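Local coordinates for protein geranylgeranyl pyrophosphate synthase (Corynebacterium glutamicum, PDB 3LK5) that probably joins allylic diphosphates with isopentenyl diphosphate to build longer isoprenoid chains, using magnesium, at residues R28-L33 and A95-F99; A159-L163 and W180-R184; A303-V308 and I320-I324. All blocks are in the same frame, centred on the assembly; numbering follows the deposited sequence.

Contact 1. Residues R28-L33 and A95-F99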
loop_
_atom_site.group_PDB
_atom_site.type_symbol
_atom_site.label_atom_id
_atom_site.label_comp_id
_atom_site.label_asym_id
_atom_site.label_seq_id
_atom_site.Cartn_x
_atom_site.Cartn_y
_atom_site.Cartn_z
ATOM N N ARG A 28 -6.789 13.875 15.440
ATOM C CA ARG A 28 -5.791 12.784 15.499
ATOM C C ARG A 28 -4.943 12.734 14.215
ATOM O O ARG A 28 -3.726 12.522 14.274
ATOM C CB ARG A 28 -6.482 11.410 15.718
ATOM C CG ARG A 28 -7.427 11.336 16.960
ATOM C CD ARG A 28 -6.797 11.903 18.257
ATOM N NE ARG A 28 -5.521 11.292 18.632
ATOM C CZ ARG A 28 -4.771 11.716 19.649
ATOM N NH1 ARG A 28 -5.178 12.759 20.390
ATOM N NH2 ARG A 28 -3.624 11.116 19.933
ATOM N N LEU A 29 -5.599 12.891 13.067
ATOM C CA LEU A 29 -4.914 12.852 11.785
ATOM C C LEU A 29 -3.959 14.024 11.674
ATOM O O LEU A 29 -2.850 13.865 11.136
ATOM C CB LEU A 29 -5.894 12.878 10.598
ATOM C CG LEU A 29 -6.791 11.618 10.494
ATOM C CD1 LEU A 29 -7.900 11.933 9.506
ATOM C CD2 LEU A 29 -5.900 10.371 10.059
ATOM N N THR A 30 -4.384 15.202 12.158
ATOM C CA THR A 30 -3.487 16.373 12.184
ATOM C C THR A 30 -2.227 16.107 12.962
ATOM O O THR A 30 -1.108 16.412 12.488
ATOM C CB THR A 30 -4.212 17.654 12.745
ATOM O OG1 THR A 30 -5.355 17.916 11.934
ATOM C CG2 THR A 30 -3.265 18.852 12.687
ATOM N N GLN A 31 -2.374 15.548 14.159
ATOM C CA GLN A 31 -1.215 15.259 14.981
ATOM C C GLN A 31 -0.241 14.289 14.297
ATOM O O GLN A 31 0.994 14.465 14.350
ATOM C CB GLN A 31 -1.642 14.711 16.343
ATOM C CG GLN A 31 -2.512 15.733 17.051
ATOM C CD GLN A 31 -2.500 15.607 18.554
ATOM O OE1 GLN A 31 -3.294 16.273 19.231
ATOM N NE2 GLN A 31 -1.621 14.756 19.099
ATOM N N PHE A 32 -0.812 13.291 13.635
ATOM C CA PHE A 32 0.031 12.281 12.982
ATOM C C PHE A 32 0.809 12.912 11.820
ATOM O O PHE A 32 2.029 12.694 11.671
ATOM C CB PHE A 32 -0.853 11.108 12.493
ATOM C CG PHE A 32 -0.056 10.032 11.768
ATOM C CD1 PHE A 32 0.178 10.122 10.400
ATOM C CD2 PHE A 32 0.472 8.958 12.482
ATOM C CE1 PHE A 32 0.960 9.132 9.722
ATOM C CE2 PHE A 32 1.246 7.941 11.830
ATOM C CZ PHE A 32 1.481 8.025 10.449
ATOM N N LEU A 33 0.095 13.653 10.970
ATOM C CA LEU A 33 0.688 14.322 9.815
ATOM C C LEU A 33 1.763 15.334 10.206
ATOM O O LEU A 33 2.855 15.377 9.588
ATOM C CB LEU A 33 -0.379 14.946 8.920
ATOM C CG LEU A 33 -1.192 13.851 8.191
ATOM C CD1 LEU A 33 -2.542 14.436 7.650
ATOM C CD2 LEU A 33 -0.385 13.264 7.035
ATOM N N ALA A 95 -8.830 6.325 13.854
ATOM C CA ALA A 95 -8.529 7.338 12.848
ATOM C C ALA A 95 -7.647 6.805 11.728
ATOM O O ALA A 95 -7.716 7.308 10.595
ATOM C CB ALA A 95 -7.836 8.569 13.523
ATOM N N SER A 96 -6.836 5.787 12.032
ATOM C CA SER A 96 -5.906 5.227 11.017
ATOM C C SER A 96 -6.688 4.734 9.780
ATOM O O SER A 96 -6.157 4.691 8.665
ATOM C CB SER A 96 -5.067 4.075 11.600
ATOM O OG SER A 96 -5.896 2.925 11.768
ATOM N N LEU A 97 -7.945 4.331 9.980
ATOM C CA LEU A 97 -8.800 3.936 8.860
ATOM C C LEU A 97 -8.951 4.993 7.778
ATOM O O LEU A 97 -9.150 4.651 6.610
ATOM C CB LEU A 97 -10.204 3.545 9.356
ATOM C CG LEU A 97 -10.185 2.361 10.327
ATOM C CD1 LEU A 97 -11.609 2.061 10.776
ATOM C CD2 LEU A 97 -9.600 1.098 9.660
ATOM N N GLU A 98 -8.854 6.277 8.146
ATOM C CA GLU A 98 -8.894 7.336 7.128
ATOM C C GLU A 98 -7.724 7.262 6.141
ATOM O O GLU A 98 -7.857 7.675 4.981
ATOM C CB GLU A 98 -8.882 8.717 7.784
ATOM C CG GLU A 98 -10.190 8.991 8.513
ATOM C CD GLU A 98 -11.404 8.868 7.539
ATOM O OE1 GLU A 98 -11.462 9.585 6.508
ATOM O OE2 GLU A 98 -12.251 8.007 7.752
ATOM N N PHE A 99 -6.573 6.777 6.602
ATOM C CA PHE A 99 -5.457 6.611 5.645
ATOM C C PHE A 99 -5.685 5.470 4.659
ATOM O O PHE A 99 -5.283 5.557 3.493
ATOM C CB PHE A 99 -4.134 6.453 6.388
ATOM C CG PHE A 99 -3.539 7.736 6.839
ATOM C CD1 PHE A 99 -3.157 8.705 5.913
ATOM C CD2 PHE A 99 -3.297 7.957 8.184
ATOM C CE1 PHE A 99 -2.549 9.892 6.322
ATOM C CE2 PHE A 99 -2.693 9.137 8.606
ATOM C CZ PHE A 99 -2.327 10.111 7.652
#
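L29 and F99 are the side chains around which helix segments 28-33 and 95-99 meet, with axes 10.1 Å apart and crossing at -64°. The two branches of L29 divide the apolar work: CD2 lies against F99 CE2 at 3.7 Å, while CD1 rests on E98 CB at 3.8 Å. Since CG of L29 stands anti to its own carbonyl carbon (chi1 -66°), the branched end swings over to the second helix although the CB bond does not aim there. L33 arrives from the opposite direction to F99, and its CD2 touches the rim of the phenyl ring at CZ (3.8 Å), near the ring plane. Nearer the start of the contact, the CB atoms of R28 and A95 meet at 3.8 Å.

The aromatic contact is between F32 and F99, whose planes are inclined by 59° with centroids 5.3 Å apart. F32 CD1 reaches F99 CE2 at 3.5 Å.

Charged ends turn elsewhere: the bent chain of R28 carries NE to a salt bridge with D92, and E98 OE1 pairs with R64. Within the all-helical fold, helix 144-164 closes one flank, where W158 meets F32 edge-to-face and M162 packs on A95, and helix 45-59 adds L59 against L29.

Contact 2. Residues A159-L163 and W180-R184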
loop_
_atom_site.group_PDB
_atom_site.type_symbol
_atom_site.label_atom_id
_atom_site.label_comp_id
_atom_site.label_asym_id
_atom_site.label_seq_id
_atom_site.Cartn_x
_atom_site.Cartn_y
_atom_site.Cartn_z
ATOM N N ALA A 159 -1.282 4.354 7.397
ATOM C CA ALA A 159 -2.407 3.686 8.113
ATOM C C ALA A 159 -1.836 2.648 9.063
ATOM O O ALA A 159 -2.220 2.563 10.255
ATOM C CB ALA A 159 -3.407 3.030 7.136
ATOM N N GLU A 160 -0.912 1.824 8.543
ATOM C CA GLU A 160 -0.336 0.756 9.354
ATOM C C GLU A 160 0.454 1.368 10.499
ATOM O O GLU A 160 0.362 0.887 11.609
ATOM C CB GLU A 160 0.619 -0.163 8.528
ATOM C CG GLU A 160 0.002 -0.549 7.189
ATOM C CD GLU A 160 -0.966 -1.765 7.212
ATOM O OE1 GLU A 160 -1.191 -2.305 8.382
ATOM O OE2 GLU A 160 -1.440 -2.177 6.036
ATOM N N ASP A 161 1.307 2.362 10.204
ATOM C CA ASP A 161 2.129 2.995 11.277
ATOM C C ASP A 161 1.218 3.595 12.344
ATOM O O ASP A 161 1.535 3.542 13.527
ATOM C CB ASP A 161 2.961 4.141 10.700
ATOM C CG ASP A 161 4.121 3.643 9.811
ATOM O OD1 ASP A 161 4.530 2.462 9.892
ATOM O OD2 ASP A 161 4.599 4.442 9.003
HETATM N N MSE A 162 0.164 4.265 11.917
HETATM C CA MSE A 162 -0.694 4.978 12.882
HETATM C C MSE A 162 -1.317 3.990 13.846
HETATM O O MSE A 162 -1.414 4.278 15.053
HETATM C CB MSE A 162 -1.787 5.791 12.163
HETATM C CG MSE A 162 -2.551 6.720 13.145
HETATM SE SE MSE A 162 -3.579 8.002 12.103
HETATM C CE MSE A 162 -4.353 9.095 13.624
ATOM N N LEU A 163 -1.712 2.816 13.335
ATOM C CA LEU A 163 -2.152 1.729 14.213
ATOM C C LEU A 163 -1.007 1.173 15.097
ATOM O O LEU A 163 -1.142 1.106 16.340
ATOM C CB LEU A 163 -2.813 0.574 13.388
ATOM C CG LEU A 163 -3.253 -0.640 14.245
ATOM C CD1 LEU A 163 -4.377 -0.230 15.244
ATOM C CD2 LEU A 163 -3.678 -1.813 13.338
ATOM N N TRP A 180 -8.287 -6.510 11.289
ATOM C CA TRP A 180 -7.440 -5.689 10.419
ATOM C C TRP A 180 -6.911 -6.485 9.223
ATOM O O TRP A 180 -6.882 -5.954 8.073
ATOM C CB TRP A 180 -6.242 -5.177 11.246
ATOM C CG TRP A 180 -5.353 -4.138 10.570
ATOM C CD1 TRP A 180 -4.147 -4.360 9.972
ATOM C CD2 TRP A 180 -5.562 -2.720 10.550
ATOM N NE1 TRP A 180 -3.596 -3.159 9.550
ATOM C CE2 TRP A 180 -4.458 -2.143 9.878
ATOM C CE3 TRP A 180 -6.590 -1.882 11.046
ATOM C CZ2 TRP A 180 -4.320 -0.738 9.687
ATOM C CZ3 TRP A 180 -6.468 -0.479 10.875
ATOM C CH2 TRP A 180 -5.341 0.072 10.188
ATOM N N ARG A 181 -6.498 -7.732 9.471
ATOM C CA ARG A 181 -6.084 -8.619 8.354
ATOM C C ARG A 181 -7.296 -8.822 7.398
ATOM O O ARG A 181 -7.165 -8.648 6.177
ATOM C CB ARG A 181 -5.607 -9.976 8.893
ATOM C CG ARG A 181 -5.105 -10.979 7.799
ATOM C CD ARG A 181 -5.109 -12.460 8.377
ATOM N NE ARG A 181 -4.399 -12.465 9.655
ATOM C CZ ARG A 181 -4.958 -12.823 10.807
ATOM N NH1 ARG A 181 -6.218 -13.292 10.859
ATOM N NH2 ARG A 181 -4.241 -12.753 11.884
ATOM N N GLY A 182 -8.465 -9.128 7.979
ATOM C CA GLY A 182 -9.693 -9.370 7.147
ATOM C C GLY A 182 -10.026 -8.146 6.306
ATOM O O GLY A 182 -10.148 -8.235 5.080
HETATM N N MSE A 183 -10.111 -6.974 6.940
HETATM C CA MSE A 183 -10.552 -5.775 6.280
HETATM C C MSE A 183 -9.724 -5.428 5.050
HETATM O O MSE A 183 -10.277 -5.090 4.002
HETATM C CB MSE A 183 -10.454 -4.584 7.245
HETATM C CG MSE A 183 -10.867 -3.304 6.598
HETATM SE SE MSE A 183 -10.710 -1.877 7.973
HETATM C CE MSE A 183 -8.775 -1.935 8.194
ATOM N N ARG A 184 -8.400 -5.479 5.169
ATOM C CA ARG A 184 -7.524 -4.992 4.074
ATOM C C ARG A 184 -7.514 -5.982 2.911
ATOM O O ARG A 184 -7.515 -5.580 1.751
ATOM C CB ARG A 184 -6.090 -4.678 4.606
ATOM C CG ARG A 184 -6.140 -3.332 5.389
ATOM C CD ARG A 184 -5.283 -3.363 6.682
ATOM N NE ARG A 184 -3.863 -3.687 6.418
ATOM C CZ ARG A 184 -3.291 -4.882 6.596
ATOM N NH1 ARG A 184 -3.997 -5.956 6.991
ATOM N NH2 ARG A 184 -1.962 -4.996 6.400
#
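W180 fills the gap between two nearly antiparallel helices of the all-alpha prenyl synthase fold, touching L163 and E160 of segment 159-163. The short axes lie 13.6 Å apart at an angle of 165°, a wide spacing bridged by long side chains.

Walking along 180-184, W180 comes first. Its CG is anti to the backbone N (chi1 -171°), which sends the indole across to the other helix. L163 CD2 sits over one face, 3.5 Å from the centroid of the six-membered ring and almost on its normal, a CH-pi contact. At the edge, NE1 donates to E160 OE1 at 2.8 Å; OE1 lies practically in the indole plane, while NE1 reaches it from the syn side but tilted out of the plane of the carboxylate, which is turned steeply to the ring. Next, R181 looks to the second subunit, where its NE meets D165 of that chain in a salt bridge. The selenomethionine M183 lays its CE on the indole face opposite L163.

R184 closes the segment. Its CD covers that same face near the rim, and the guanidinium grips E160 side-on, NE and NH2 both bonded to OE2, each at 2.9 Å. Carboxylate and guanidinium planes are 83° apart, so this is no coplanar pairing. The buried E160 thus has both oxygens engaged, which probably favours its charged form. R184 NH1 also forms a salt bridge with D161 of the second subunit, tying the site to the dimer interface, and donates to W180 O at 3.1 Å from above the carbonyl plane.

Contact 3. Residues A303-V308 and I320-I324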
loop_
_atom_site.group_PDB
_atom_site.type_symbol
_atom_site.label_atom_id
_atom_site.label_comp_id
_atom_site.label_asym_id
_atom_site.label_seq_id
_atom_site.Cartn_x
_atom_site.Cartn_y
_atom_site.Cartn_z
ATOM N N ALA A 303 -30.495 0.085 -25.602
ATOM C CA ALA A 303 -30.152 1.476 -25.256
ATOM C C ALA A 303 -29.380 1.598 -23.934
ATOM O O ALA A 303 -28.377 2.320 -23.871
ATOM C CB ALA A 303 -31.419 2.361 -25.240
ATOM N N ILE A 304 -29.795 0.865 -22.901
ATOM C CA ILE A 304 -29.008 0.807 -21.631
ATOM C C ILE A 304 -27.603 0.200 -21.833
ATOM O O ILE A 304 -26.578 0.777 -21.420
ATOM C CB ILE A 304 -29.759 0.048 -20.506
ATOM C CG1 ILE A 304 -31.108 0.725 -20.173
ATOM C CG2 ILE A 304 -28.913 -0.016 -19.223
ATOM C CD1 ILE A 304 -32.027 -0.160 -19.335
ATOM N N ARG A 305 -27.553 -0.966 -22.466
ATOM C CA ARG A 305 -26.265 -1.607 -22.789
ATOM C C ARG A 305 -25.320 -0.729 -23.595
ATOM O O ARG A 305 -24.124 -0.665 -23.291
ATOM C CB ARG A 305 -26.483 -2.917 -23.521
ATOM C CG ARG A 305 -26.623 -4.048 -22.578
ATOM C CD ARG A 305 -26.809 -5.354 -23.285
ATOM N NE ARG A 305 -27.171 -6.320 -22.269
ATOM C CZ ARG A 305 -28.367 -6.870 -22.137
ATOM N NH1 ARG A 305 -28.576 -7.712 -21.138
ATOM N NH2 ARG A 305 -29.343 -6.594 -22.999
ATOM N N ALA A 306 -25.855 -0.052 -24.601
ATOM C CA ALA A 306 -25.047 0.767 -25.497
ATOM C C ALA A 306 -24.564 2.018 -24.797
ATOM O O ALA A 306 -23.495 2.534 -25.115
ATOM C CB ALA A 306 -25.833 1.137 -26.750
ATOM N N GLY A 307 -25.344 2.494 -23.833
ATOM C CA GLY A 307 -25.109 3.792 -23.231
ATOM C C GLY A 307 -24.235 3.825 -21.983
ATOM O O GLY A 307 -23.496 4.780 -21.794
ATOM N N VAL A 308 -24.320 2.810 -21.129
ATOM C CA VAL A 308 -23.620 2.858 -19.827
ATOM C C VAL A 308 -22.107 2.873 -19.965
ATOM O O VAL A 308 -21.524 2.026 -20.652
ATOM C CB VAL A 308 -24.036 1.738 -18.841
ATOM C CG1 VAL A 308 -25.506 1.896 -18.436
ATOM C CG2 VAL A 308 -23.735 0.336 -19.410
ATOM N N ILE A 320 -31.100 7.127 -20.471
ATOM C CA ILE A 320 -30.737 5.795 -19.965
ATOM C C ILE A 320 -31.373 5.599 -18.571
ATOM O O ILE A 320 -31.891 4.521 -18.235
ATOM C CB ILE A 320 -29.207 5.635 -19.785
ATOM C CG1 ILE A 320 -28.423 5.794 -21.116
ATOM C CG2 ILE A 320 -28.849 4.328 -19.048
ATOM C CD1 ILE A 320 -28.897 4.966 -22.275
ATOM N N THR A 321 -31.291 6.654 -17.768
ATOM C CA THR A 321 -31.816 6.610 -16.406
ATOM C C THR A 321 -33.323 6.315 -16.391
ATOM O O THR A 321 -33.794 5.476 -15.600
ATOM C CB THR A 321 -31.507 7.907 -15.680
ATOM O OG1 THR A 321 -30.089 8.016 -15.537
ATOM C CG2 THR A 321 -32.132 7.874 -14.303
ATOM N N GLU A 322 -34.068 6.992 -17.265
ATOM C CA GLU A 322 -35.522 6.743 -17.374
ATOM C C GLU A 322 -35.813 5.315 -17.870
ATOM O O GLU A 322 -36.778 4.698 -17.418
ATOM C CB GLU A 322 -36.256 7.818 -18.210
ATOM C CG GLU A 322 -36.329 9.230 -17.558
ATOM C CD GLU A 322 -36.781 9.203 -16.063
ATOM O OE1 GLU A 322 -37.611 8.361 -15.682
ATOM O OE2 GLU A 322 -36.300 10.037 -15.262
ATOM N N HIS A 323 -34.983 4.791 -18.781
ATOM C CA HIS A 323 -35.138 3.392 -19.218
ATOM C C HIS A 323 -34.951 2.465 -18.005
ATOM O O HIS A 323 -35.740 1.541 -17.811
ATOM C CB HIS A 323 -34.170 2.991 -20.341
ATOM C CG HIS A 323 -34.522 3.525 -21.704
ATOM N ND1 HIS A 323 -35.756 3.344 -22.291
ATOM C CD2 HIS A 323 -33.765 4.170 -22.626
ATOM C CE1 HIS A 323 -35.767 3.902 -23.493
ATOM N NE2 HIS A 323 -34.559 4.383 -23.735
ATOM N N ILE A 324 -33.928 2.731 -17.183
ATOM C CA ILE A 324 -33.713 1.964 -15.966
ATOM C C ILE A 324 -34.920 2.027 -15.022
ATOM O O ILE A 324 -35.409 0.992 -14.569
ATOM C CB ILE A 324 -32.392 2.406 -15.238
ATOM C CG1 ILE A 324 -31.186 1.961 -16.063
ATOM C CG2 ILE A 324 -32.301 1.812 -13.800
ATOM C CD1 ILE A 324 -29.844 2.606 -15.608
#
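Helix 303-307 and helix 320-324 run roughly antiparallel, 137° between their directions and 9.7 Å between axes, and draw closest at I304 and I320, whose CA atoms are 5.5 Å apart. I320 pushes its CD1 into the turn of the first helix, 3.1 Å from A303 O and 4.1 Å from G307 CA. The chain is bent there (chi2 -51°), which directs the methyl toward the backbone. With only hydrogen on the alpha carbon of G307, the methyl can approach the main chain directly. The other branch of I320, CG2, meets V308 CG1 at 4.2 Å, the two side chains roughly perpendicular to one another just where the first helix ends.

I304 packs on H323 and I324. Its CG1 passes H323 CB at 3.8 Å as the two side chains run alongside in opposite senses, and its CD1 comes to I324 CG1 at 4.0 Å. The imidazole of H323 is placed obliquely to A303 CB, with CD2 4.0 Å away.

Helix 284-296 lies behind, with L286 and L290 on I304 and A289 on I324, while I277 meets both I320 and I324. The chemistry is thus aliphatic at the centre, with H323 in van der Waals contact through its CB and ring atoms CD2 and NE2. Shape fit rather than polar bonding holds this pair of successive helices, the snug seat of I320 CD1 being consistent with their close approach.

The three contacts use six different helices. Contacts 2 and 3 each join successive ones, whereas contact 1 joins helix 21-43 to helix 87-111. Contacts 1 and 2 touch, their centres 13 Å apart, because helix 87-111 packs on helices 144-164 and 170-199: S96 lies against W180 and A95 against M162. Contact 3 sits on the opposite side of the chain's centre, about 39 Å from contact 2 between centres. All touching residues of contact 2 are buried, while contacts 1 and 3 each have two partly exposed ones. Contacts 1 and 3 are carbon packing; contact 2 holds a buried carboxylate and continues into the second subunit. All three lie away from the annotated magnesium-binding aspartates.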